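Local structure of lysozyme (Penaeus vannamei, 6UKC) at residues Q59-N62 against K63-C66; E14-K17 against R18-L22; R103-G106 against R107-Y111. The protein probably hydrolyses the beta-1,4 glycosidic linkages of bacterial peptidoglycan and of chitodextrins, as a C-type lysozyme of glycosyl hydrolase family 22. All coordinates share one frame; numbering follows the deposited sequence.

Contact 1 of 3, residues Q59-N62 against K63-C66; sequences QINN and KYWC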
ATOM      1  N   GLN A  59      -5.299  -0.366  -0.390  1.00 17.72           N
ATOM      2  CA  GLN A  59      -6.449  -1.290  -0.532  1.00 16.83           C
ATOM      3  C   GLN A  59      -6.220  -2.484   0.394  1.00 16.57           C
ATOM      4  O   GLN A  59      -6.220  -3.618  -0.077  1.00 16.41           O
ATOM      5  CB  GLN A  59      -6.601  -1.655  -2.011  1.00 17.31           C
ATOM      6  CG  GLN A  59      -7.153  -0.500  -2.834  1.00 16.83           C
ATOM      7  CD  GLN A  59      -8.581  -0.287  -2.419  1.00 17.78           C
ATOM      8  OE1 GLN A  59      -9.430  -1.142  -2.689  1.00 17.36           O
ATOM      9  NE2 GLN A  59      -8.836   0.823  -1.728  1.00 16.70           N
ATOM     10  N   ILE A  60      -6.023  -2.206   1.679  1.00 16.45           N
ATOM     11  CA  ILE A  60      -5.781  -3.223   2.733  1.00 17.31           C
ATOM     12  C   ILE A  60      -7.133  -3.778   3.182  1.00 18.55           C
ATOM     13  O   ILE A  60      -8.071  -2.955   3.434  1.00 18.24           O
ATOM     14  CB  ILE A  60      -4.996  -2.595   3.897  1.00 18.11           C
ATOM     15  CG1 ILE A  60      -3.580  -2.204   3.467  1.00 18.05           C
ATOM     16  CG2 ILE A  60      -4.996  -3.542   5.082  1.00 18.82           C
ATOM     17  CD1 ILE A  60      -2.974  -1.099   4.257  1.00 18.42           C
ATOM     18  N   ASN A  61      -7.192  -5.107   3.319  1.00 18.39           N
ATOM     19  CA  ASN A  61      -8.430  -5.922   3.442  1.00 18.81           C
ATOM     20  C   ASN A  61      -8.762  -6.105   4.926  1.00 19.00           C
ATOM     21  O   ASN A  61      -7.838  -6.523   5.669  1.00 18.66           O
ATOM     22  CB  ASN A  61      -8.269  -7.279   2.743  1.00 18.48           C
ATOM     23  CG  ASN A  61      -9.581  -8.033   2.649  1.00 19.29           C
ATOM     24  OD1 ASN A  61      -9.844  -8.921   3.462  1.00 21.58           O
ATOM     25  ND2 ASN A  61     -10.432  -7.652   1.704  1.00 18.87           N
ATOM     26  N   ASN A  62     -10.017  -5.850   5.338  1.00 20.49           N
ATOM     27  CA  ASN A  62     -10.468  -5.948   6.766  1.00 23.05           C
ATOM     28  C   ASN A  62     -10.582  -7.410   7.259  1.00 26.49           C
ATOM     29  O   ASN A  62     -10.782  -7.606   8.490  1.00 31.76           O
ATOM     30  CB  ASN A  62     -11.782  -5.198   7.031  1.00 22.91           C
ATOM     31  CG  ASN A  62     -12.942  -5.656   6.174  1.00 22.32           C
ATOM     32  OD1 ASN A  62     -12.754  -6.411   5.224  1.00 21.27           O
ATOM     33  ND2 ASN A  62     -14.147  -5.223   6.518  1.00 22.22           N
ATOM     34  N   LYS A  63     -10.441  -8.420   6.390  1.00 29.24           N
ATOM     35  CA  LYS A  63     -10.514  -9.845   6.823  1.00 28.95           C
ATOM     36  C   LYS A  63      -9.330 -10.178   7.744  1.00 27.23           C
ATOM     37  O   LYS A  63      -9.559 -11.016   8.640  1.00 24.96           O
ATOM     38  CB  LYS A  63     -10.585 -10.847   5.662  1.00 31.04           C
ATOM     39  CG  LYS A  63     -10.601 -12.307   6.117  1.00 34.76           C
ATOM     40  CD  LYS A  63     -11.400 -13.286   5.260  1.00 37.01           C
ATOM     41  CE  LYS A  63     -12.886 -13.219   5.555  1.00 42.25           C
ATOM     42  NZ  LYS A  63     -13.575 -14.531   5.401  1.00 43.66           N
ATOM     43  N   TYR A  64      -8.133  -9.582   7.544  1.00 26.73           N
ATOM     44  CA  TYR A  64      -6.876  -9.948   8.273  1.00 26.48           C
ATOM     45  C   TYR A  64      -6.235  -8.756   9.005  1.00 23.64           C
ATOM     46  O   TYR A  64      -5.653  -8.942  10.080  1.00 25.10           O
ATOM     47  CB  TYR A  64      -5.857 -10.548   7.292  1.00 31.73           C
ATOM     48  CG  TYR A  64      -6.438 -11.593   6.372  1.00 35.40           C
ATOM     49  CD1 TYR A  64      -6.775 -12.859   6.845  1.00 34.48           C
ATOM     50  CD2 TYR A  64      -6.704 -11.300   5.040  1.00 37.43           C
ATOM     51  CE1 TYR A  64      -7.335 -13.815   6.012  1.00 35.36           C
ATOM     52  CE2 TYR A  64      -7.264 -12.249   4.192  1.00 38.29           C
ATOM     53  CZ  TYR A  64      -7.579 -13.507   4.681  1.00 36.54           C
ATOM     54  OH  TYR A  64      -8.118 -14.440   3.854  1.00 40.59           O
ATOM     55  N   TRP A  65      -6.302  -7.558   8.434  1.00 22.36           N
ATOM     56  CA  TRP A  65      -5.278  -6.499   8.624  1.00 21.28           C
ATOM     57  C   TRP A  65      -5.791  -5.369   9.511  1.00 21.33           C
ATOM     58  O   TRP A  65      -5.033  -4.941  10.407  1.00 22.12           O
ATOM     59  CB  TRP A  65      -4.791  -5.979   7.266  1.00 20.89           C
ATOM     60  CG  TRP A  65      -4.200  -7.060   6.409  1.00 19.75           C
ATOM     61  CD1 TRP A  65      -4.668  -7.490   5.203  1.00 19.28           C
ATOM     62  CD2 TRP A  65      -3.066  -7.896   6.708  1.00 19.42           C
ATOM     63  NE1 TRP A  65      -3.881  -8.497   4.712  1.00 19.47           N
ATOM     64  CE2 TRP A  65      -2.894  -8.774   5.618  1.00 19.44           C
ATOM     65  CE3 TRP A  65      -2.172  -7.981   7.773  1.00 19.91           C
ATOM     66  CZ2 TRP A  65      -1.890  -9.737   5.581  1.00 19.57           C
ATOM     67  CZ3 TRP A  65      -1.159  -8.910   7.722  1.00 19.61           C
ATOM     68  CH2 TRP A  65      -1.025  -9.780   6.649  1.00 19.24           C
ATOM     69  N   CYS A  66      -7.028  -4.921   9.313  1.00 22.17           N
ATOM     70  CA  CYS A  66      -7.652  -3.865  10.158  1.00 23.32           C
ATOM     71  C   CYS A  66      -9.057  -4.283  10.612  1.00 23.30           C
ATOM     72  O   CYS A  66      -9.631  -5.212   9.997  1.00 22.80           O
ATOM     73  CB  CYS A  66      -7.725  -2.554   9.393  1.00 22.52           C
ATOM     74  SG  CYS A  66      -8.665  -2.755   7.867  1.00 22.78           S
TER
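Asn61 and Lys63 close an Asx turn where strand 60-61, an outer strand of the three-stranded antiparallel sheet of the C-type lysozyme fold, runs out into a loop. The strand begins at a G1 beta bulge, Gln59 and Ile60 both facing Tyr55.

The polar contacts centre on Asn61. Its OD1 accepts Lys63 N at 3.0 Å; the N-H comes in well above the plane of the amide carbonyl (51° out of it). With CG anti to the backbone N (chi1 -170°), the amide lies alongside the start of the Lys63 side chain and points the same way, which also brings OD1 to 3.0 Å from Lys63 CB. The backbone oxygen of the same residue adds a weak bond, Trp65 N to Asn61 O at 3.3 Å, which spans the turn. At its other end the Asn61 amide is tied through ND2 to Asp54 and Ser52 on the neighbouring strand and the turn before it, so both ends of the group are used and its rotation is fixed.

Asn62 turns its side chain back into the sheet, where OD1 takes the backbone N of Thr53; its CA meanwhile makes a CH...O contact with Cys66 O at 3.4 Å.

The apolar part is small. Ile60 and Trp65 cross at about a right angle, and only the CG2 branch of Ile60 does the touching: Ile60 CG2 meets Trp65 CB at 3.3 Å, with Trp65 CG, where the indole begins, next. Both side chains also rest on Ile97 of helix 88-105, which binds this edge of the sheet to the helical part. Beside Asn62 sits the sulfur of the disulfide Cys66-Cys79, with Cys66 SG 3.8 Å from Asn62 CA and 4.0 Å from Asn62 CB.

Contact 2 of 3, residues E14-K17 against R18-L22; sequences ELLK and RDYYL
The Arg18 guanidinium lies with Glu14 O over one face, 3.9 Å from its plane and nearer the border than the centre, while its NH2 reaches back to Leu15 CD1 at 3.7 Å. The Tyr20 ring presents an edge to Leu16 CA, and its CE2 touches Leu15 CG; its hydroxyl is hydrogen-bonded to Thr88 OG1, at the start of helix 88-105. A salt bridge to the next residue, Arg18 NE to Asp19 OD1 at 3.1 Å, holds the guanidinium; the oxygen is tilted from its plane, toward Glu14 O. The carboxylate is met from above its plane, and Leu15 CD1 lies over the same face, 3.2 Å from Asp19 OD2.

Along the backbone the helical bonds from Arg18 to Glu14 and from Asp19 to Leu15 are sound, whereas those of Tyr20 and Tyr21 are weak. Tyr21 takes a positive phi (52°), which turns the chain so that Leu22 N reaches six residues back to Leu16 O at 3.2 Å, almost straight. Leu22 CD1 then packs on Leu16 CD2 at 3.9 Å, next to Ile27 and Leu91. Two successive turns (chi2 65°, chi3 66°) curl Lys17 over, and NZ meets Leu22 O in the carbonyl plane at 3.2 Å; Asn24 OD1 is its second partner. A helix carboxyl end closed by a positive-phi residue, here Tyr21, leads from helix 9-20 to helix 24-38 in this C-type lysozyme fold.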
ATOM      1  N   GLU A  14       7.867  11.779  -3.472  1.00 19.57           N
ATOM      2  CA  GLU A  14       8.593  12.814  -2.685  1.00 21.14           C
ATOM      3  C   GLU A  14       8.133  12.737  -1.217  1.00 20.21           C
ATOM      4  O   GLU A  14       8.949  12.923  -0.331  1.00 18.14           O
ATOM      5  CB  GLU A  14       8.435  14.205  -3.312  1.00 23.70           C
ATOM      6  CG  GLU A  14       9.181  14.379  -4.636  1.00 26.38           C
ATOM      7  CD  GLU A  14       9.175  15.790  -5.230  1.00 28.82           C
ATOM      8  OE1 GLU A  14       8.907  15.925  -6.436  1.00 35.77           O
ATOM      9  OE2 GLU A  14       9.446  16.758  -4.500  1.00 28.89           O
ATOM     10  N   LEU A  15       6.865  12.441  -0.956  1.00 21.40           N
ATOM     11  CA  LEU A  15       6.345  12.367   0.435  1.00 21.39           C
ATOM     12  C   LEU A  15       7.020  11.213   1.182  1.00 20.88           C
ATOM     13  O   LEU A  15       7.426  11.406   2.361  1.00 17.51           O
ATOM     14  CB  LEU A  15       4.835  12.144   0.416  1.00 22.32           C
ATOM     15  CG  LEU A  15       4.240  11.891   1.795  1.00 23.28           C
ATOM     16  CD1 LEU A  15       4.301  13.167   2.629  1.00 24.15           C
ATOM     17  CD2 LEU A  15       2.828  11.353   1.692  1.00 24.24           C
ATOM     18  N   LEU A  16       7.054  10.029   0.562  1.00 21.04           N
ATOM     19  CA  LEU A  16       7.683   8.833   1.193  1.00 20.96           C
ATOM     20  C   LEU A  16       9.171   9.130   1.477  1.00 20.80           C
ATOM     21  O   LEU A  16       9.683   8.692   2.538  1.00 20.45           O
ATOM     22  CB  LEU A  16       7.489   7.616   0.289  1.00 20.23           C
ATOM     23  CG  LEU A  16       6.043   7.155   0.084  1.00 20.13           C
ATOM     24  CD1 LEU A  16       5.992   6.042  -0.948  1.00 20.21           C
ATOM     25  CD2 LEU A  16       5.414   6.669   1.383  1.00 20.87           C
ATOM     26  N   LYS A  17       9.839   9.912   0.620  1.00 20.44           N
ATOM     27  CA  LYS A  17      11.267  10.252   0.822  1.00 20.62           C
ATOM     28  C   LYS A  17      11.414  11.325   1.910  1.00 20.95           C
ATOM     29  O   LYS A  17      12.222  11.138   2.826  1.00 23.36           O
ATOM     30  CB  LYS A  17      11.910  10.747  -0.472  1.00 20.31           C
ATOM     31  CG  LYS A  17      13.383  11.135  -0.326  1.00 20.49           C
ATOM     32  CD  LYS A  17      14.303   9.971   0.022  1.00 21.20           C
ATOM     33  CE  LYS A  17      14.387   8.936  -1.088  1.00 20.91           C
ATOM     34  NZ  LYS A  17      15.428   7.926  -0.820  1.00 20.99           N
ATOM     35  N   ARG A  18      10.701  12.438   1.793  1.00 22.61           N
ATOM     36  CA  ARG A  18      10.851  13.624   2.687  1.00 23.37           C
ATOM     37  C   ARG A  18      10.434  13.269   4.126  1.00 22.79           C
ATOM     38  O   ARG A  18      11.229  13.528   5.063  1.00 22.07           O
ATOM     39  CB  ARG A  18      10.031  14.793   2.126  1.00 24.80           C
ATOM     40  CG  ARG A  18      10.277  16.121   2.828  1.00 26.82           C
ATOM     41  CD  ARG A  18       9.325  17.216   2.399  1.00 27.64           C
ATOM     42  NE  ARG A  18       7.977  16.672   2.213  1.00 30.40           N
ATOM     43  CZ  ARG A  18       7.381  16.452   1.025  1.00 31.63           C
ATOM     44  NH1 ARG A  18       7.987  16.751  -0.114  1.00 30.95           N
ATOM     45  NH2 ARG A  18       6.165  15.936   0.980  1.00 30.66           N
ATOM     46  N   ASP A  19       9.256  12.665   4.309  1.00 21.13           N
ATOM     47  CA  ASP A  19       8.610  12.577   5.643  1.00 20.63           C
ATOM     48  C   ASP A  19       8.917  11.243   6.324  1.00 19.79           C
ATOM     49  O   ASP A  19       8.912  11.226   7.581  1.00 20.45           O
ATOM     50  CB  ASP A  19       7.104  12.764   5.554  1.00 22.16           C
ATOM     51  CG  ASP A  19       6.699  14.179   5.208  1.00 24.67           C
ATOM     52  OD1 ASP A  19       7.575  14.982   4.831  1.00 25.05           O
ATOM     53  OD2 ASP A  19       5.503  14.458   5.322  1.00 29.52           O
ATOM     54  N   TYR A  20       9.153  10.177   5.549  1.00 18.38           N
ATOM     55  CA  TYR A  20       9.311   8.784   6.056  1.00 17.78           C
ATOM     56  C   TYR A  20      10.726   8.236   5.829  1.00 19.00           C
ATOM     57  O   TYR A  20      10.990   7.112   6.342  1.00 19.86           O
ATOM     58  CB  TYR A  20       8.239   7.902   5.418  1.00 17.54           C
ATOM     59  CG  TYR A  20       6.856   8.369   5.774  1.00 16.85           C
ATOM     60  CD1 TYR A  20       6.355   8.155   7.053  1.00 15.92           C
ATOM     61  CD2 TYR A  20       6.100   9.109   4.886  1.00 16.21           C
ATOM     62  CE1 TYR A  20       5.103   8.619   7.418  1.00 15.87           C
ATOM     63  CE2 TYR A  20       4.857   9.606   5.254  1.00 16.82           C
ATOM     64  CZ  TYR A  20       4.355   9.350   6.517  1.00 15.58           C
ATOM     65  OH  TYR A  20       3.119   9.797   6.865  1.00 15.95           O
ATOM     66  N   TYR A  21      11.602   8.956   5.100  1.00 19.25           N
ATOM     67  CA  TYR A  21      13.020   8.565   4.876  1.00 19.79           C
ATOM     68  C   TYR A  21      13.051   7.125   4.348  1.00 18.82           C
ATOM     69  O   TYR A  21      13.901   6.296   4.758  1.00 16.30           O
ATOM     70  CB  TYR A  21      13.841   8.674   6.168  1.00 21.82           C
ATOM     71  CG  TYR A  21      13.547   9.914   6.966  1.00 23.93           C
ATOM     72  CD1 TYR A  21      13.874  11.172   6.464  1.00 27.77           C
ATOM     73  CD2 TYR A  21      12.880   9.849   8.179  1.00 24.25           C
ATOM     74  CE1 TYR A  21      13.568  12.341   7.151  1.00 26.33           C
ATOM     75  CE2 TYR A  21      12.565  11.010   8.880  1.00 27.03           C
ATOM     76  CZ  TYR A  21      12.917  12.254   8.366  1.00 26.63           C
ATOM     77  OH  TYR A  21      12.620  13.402   9.030  1.00 29.43           O
ATOM     78  N   LEU A  22      12.121   6.795   3.461  1.00 18.03           N
ATOM     79  CA  LEU A  22      12.113   5.434   2.883  1.00 17.39           C
ATOM     80  C   LEU A  22      13.259   5.370   1.884  1.00 17.54           C
ATOM     81  O   LEU A  22      13.545   6.412   1.239  1.00 19.29           O
ATOM     82  CB  LEU A  22      10.772   5.160   2.200  1.00 17.27           C
ATOM     83  CG  LEU A  22       9.543   5.115   3.098  1.00 17.07           C
ATOM     84  CD1 LEU A  22       8.426   4.369   2.398  1.00 17.10           C
ATOM     85  CD2 LEU A  22       9.834   4.446   4.442  1.00 16.75           C
TER

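Contact 3 of 3, residues R103-G106 against R107-Y111; sequences RFRG and RGKGY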
ATOM      1  N   ARG A 103       7.774 -13.241   5.859  1.00 34.63           N
ATOM      2  CA  ARG A 103       7.922 -14.255   6.935  1.00 36.34           C
ATOM      3  C   ARG A 103       7.501 -15.631   6.415  1.00 37.98           C
ATOM      4  O   ARG A 103       8.349 -16.536   6.452  1.00 38.29           O
ATOM      5  CB  ARG A 103       7.129 -13.813   8.168  1.00 41.07           C
ATOM      6  CG  ARG A 103       6.855 -14.892   9.206  1.00 45.46           C
ATOM      7  CD  ARG A 103       7.369 -14.509  10.581  1.00 52.97           C
ATOM      8  NE  ARG A 103       8.819 -14.689  10.616  1.00 59.75           N
ATOM      9  CZ  ARG A 103       9.614 -14.426  11.651  1.00 63.62           C
ATOM     10  NH1 ARG A 103       9.115 -13.957  12.788  1.00 65.54           N
ATOM     11  NH2 ARG A 103      10.917 -14.637  11.539  1.00 64.28           N
ATOM     12  N   PHE A 104       6.267 -15.771   5.916  1.00 41.81           N
ATOM     13  CA  PHE A 104       5.673 -17.061   5.465  1.00 41.29           C
ATOM     14  C   PHE A 104       6.105 -17.441   4.039  1.00 39.94           C
ATOM     15  O   PHE A 104       6.177 -18.638   3.761  1.00 42.90           O
ATOM     16  CB  PHE A 104       4.153 -17.004   5.601  1.00 43.12           C
ATOM     17  CG  PHE A 104       3.714 -17.121   7.037  1.00 53.47           C
ATOM     18  CD1 PHE A 104       3.655 -18.366   7.654  1.00 54.97           C
ATOM     19  CD2 PHE A 104       3.428 -15.990   7.793  1.00 54.13           C
ATOM     20  CE1 PHE A 104       3.286 -18.474   8.986  1.00 55.50           C
ATOM     21  CE2 PHE A 104       3.074 -16.103   9.128  1.00 54.86           C
ATOM     22  CZ  PHE A 104       2.995 -17.343   9.718  1.00 54.73           C
ATOM     23  N   ARG A 105       6.376 -16.481   3.157  1.00 37.46           N
ATOM     24  CA  ARG A 105       6.512 -16.731   1.698  1.00 36.92           C
ATOM     25  C   ARG A 105       7.997 -16.893   1.334  1.00 34.71           C
ATOM     26  O   ARG A 105       8.303 -17.677   0.429  1.00 35.65           O
ATOM     27  CB  ARG A 105       5.813 -15.613   0.912  1.00 36.97           C
ATOM     28  CG  ARG A 105       4.998 -16.113  -0.271  1.00 39.70           C
ATOM     29  CD  ARG A 105       3.540 -16.375   0.043  1.00 39.53           C
ATOM     30  NE  ARG A 105       2.777 -15.189  -0.320  1.00 43.73           N
ATOM     31  CZ  ARG A 105       1.559 -15.155  -0.876  1.00 45.67           C
ATOM     32  NH1 ARG A 105       0.886 -16.262  -1.161  1.00 45.61           N
ATOM     33  NH2 ARG A 105       1.017 -13.979  -1.150  1.00 43.87           N
ATOM     34  N   GLY A 106       8.892 -16.179   2.006  1.00 33.60           N
ATOM     35  CA  GLY A 106      10.340 -16.283   1.764  1.00 35.05           C
ATOM     36  C   GLY A 106      10.930 -14.922   1.478  1.00 38.15           C
ATOM     37  O   GLY A 106      10.143 -13.979   1.156  1.00 35.06           O
ATOM     38  N   ARG A 107      12.259 -14.818   1.593  1.00 38.99           N
ATOM     39  CA  ARG A 107      13.030 -13.552   1.427  1.00 40.22           C
ATOM     40  C   ARG A 107      12.597 -12.869   0.128  1.00 36.93           C
ATOM     41  O   ARG A 107      12.583 -13.552  -0.899  1.00 33.86           O
ATOM     42  CB  ARG A 107      14.539 -13.796   1.321  1.00 44.12           C
ATOM     43  CG  ARG A 107      15.127 -14.711   2.384  1.00 48.73           C
ATOM     44  CD  ARG A 107      15.512 -13.996   3.660  1.00 51.12           C
ATOM     45  NE  ARG A 107      15.369 -14.934   4.754  1.00 51.80           N
ATOM     46  CZ  ARG A 107      14.235 -15.172   5.410  1.00 60.57           C
ATOM     47  NH1 ARG A 107      13.125 -14.515   5.108  1.00 61.26           N
ATOM     48  NH2 ARG A 107      14.225 -16.059   6.392  1.00 63.45           N
ATOM     49  N   GLY A 108      12.265 -11.576   0.192  1.00 37.14           N
ATOM     50  CA  GLY A 108      11.999 -10.709  -0.976  1.00 33.29           C
ATOM     51  C   GLY A 108      10.626 -10.919  -1.592  1.00 30.95           C
ATOM     52  O   GLY A 108      10.389 -10.361  -2.664  1.00 28.25           O
ATOM     53  N   LYS A 109       9.735 -11.678  -0.950  1.00 31.49           N
ATOM     54  CA  LYS A 109       8.373 -11.967  -1.491  1.00 30.17           C
ATOM     55  C   LYS A 109       7.301 -11.143  -0.750  1.00 27.48           C
ATOM     56  O   LYS A 109       6.112 -11.390  -0.972  1.00 24.93           O
ATOM     57  CB  LYS A 109       8.132 -13.476  -1.450  1.00 33.84           C
ATOM     58  CG  LYS A 109       9.231 -14.302  -2.122  1.00 38.95           C
ATOM     59  CD  LYS A 109       8.737 -15.287  -3.172  1.00 43.78           C
ATOM     60  CE  LYS A 109       7.365 -15.847  -2.853  1.00 48.65           C
ATOM     61  NZ  LYS A 109       7.013 -16.969  -3.751  1.00 51.94           N
ATOM     62  N   GLY A 110       7.701 -10.137   0.040  1.00 26.12           N
ATOM     63  CA  GLY A 110       6.807  -9.360   0.921  1.00 23.65           C
ATOM     64  C   GLY A 110       5.675  -8.693   0.152  1.00 21.90           C
ATOM     65  O   GLY A 110       4.522  -8.671   0.647  1.00 19.48           O
ATOM     66  N   TYR A 111       5.953  -8.162  -1.035  1.00 19.95           N
ATOM     67  CA  TYR A 111       4.942  -7.355  -1.770  1.00 20.14           C
ATOM     68  C   TYR A 111       3.941  -8.250  -2.510  1.00 19.45           C
ATOM     69  O   TYR A 111       2.957  -7.695  -3.016  1.00 21.07           O
ATOM     70  CB  TYR A 111       5.619  -6.386  -2.728  1.00 18.66           C
ATOM     71  CG  TYR A 111       6.502  -5.365  -2.065  1.00 17.93           C
ATOM     72  CD1 TYR A 111       5.968  -4.296  -1.364  1.00 17.52           C
ATOM     73  CD2 TYR A 111       7.877  -5.415  -2.210  1.00 17.30           C
ATOM     74  CE1 TYR A 111       6.774  -3.327  -0.784  1.00 16.04           C
ATOM     75  CE2 TYR A 111       8.695  -4.455  -1.632  1.00 17.64           C
ATOM     76  CZ  TYR A 111       8.145  -3.403  -0.919  1.00 17.24           C
ATOM     77  OH  TYR A 111       8.966  -2.443  -0.377  1.00 17.89           O
TER
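Gly106 O accepts Lys109 N at 3.1 Å, with an N-H...O angle of 145° and the donor tilted from the carbonyl plane; this bond closes a type II beta turn running from Gly106 to Lys109. The same oxygen is flanked by the lysine side chain, Lys109 CB lying 3.3 Å and Lys109 CG 3.4 Å away. Gly108, at the third position of the turn, has the positive phi (78°) that a type II turn needs, and its N-H is taken by OE2 of Glu102, in the last turn of helix 88-105.

The side-chain contact is aliphatic. The Lys109 chain doubles back across Arg105 at about a right angle, and its CE comes to 3.5 Å from Arg105 CG. Their charged ends stay apart, Arg105 NE standing 5.7 Å from Lys109 NZ, so the two positive groups meet through their methylenes.

Gly106 itself is the first residue to leave the helix, at a phi of 126°, with backbone angles at which a CB would be jammed against Arg105 O, which calls for glycine. A positive-phi glycine followed directly by a type II turn is thus the way helix 88-105 terminates at the surface.

Overall arrangement
Helix 88-105 is the common element. Contact 1 leans on it through Ile97, contact 2 through Leu91, and contact 3 is its carboxyl end. Contacts 1 and 2 lie on opposite sides of the chain's centre, their centres about 24 Å apart and their nearest atoms about 12 Å. Contact 3 is about 18 Å from contact 1 and about 23 Å from contact 2, centre to centre; none touches another. Trp30 of helix 24-38 links contacts 2 and 3, meeting Leu22 in one and Tyr111 in the other. In C-type lysozymes the substrate cleft runs between the sheet and the helical part; contact 1 belongs to the sheet side of that division.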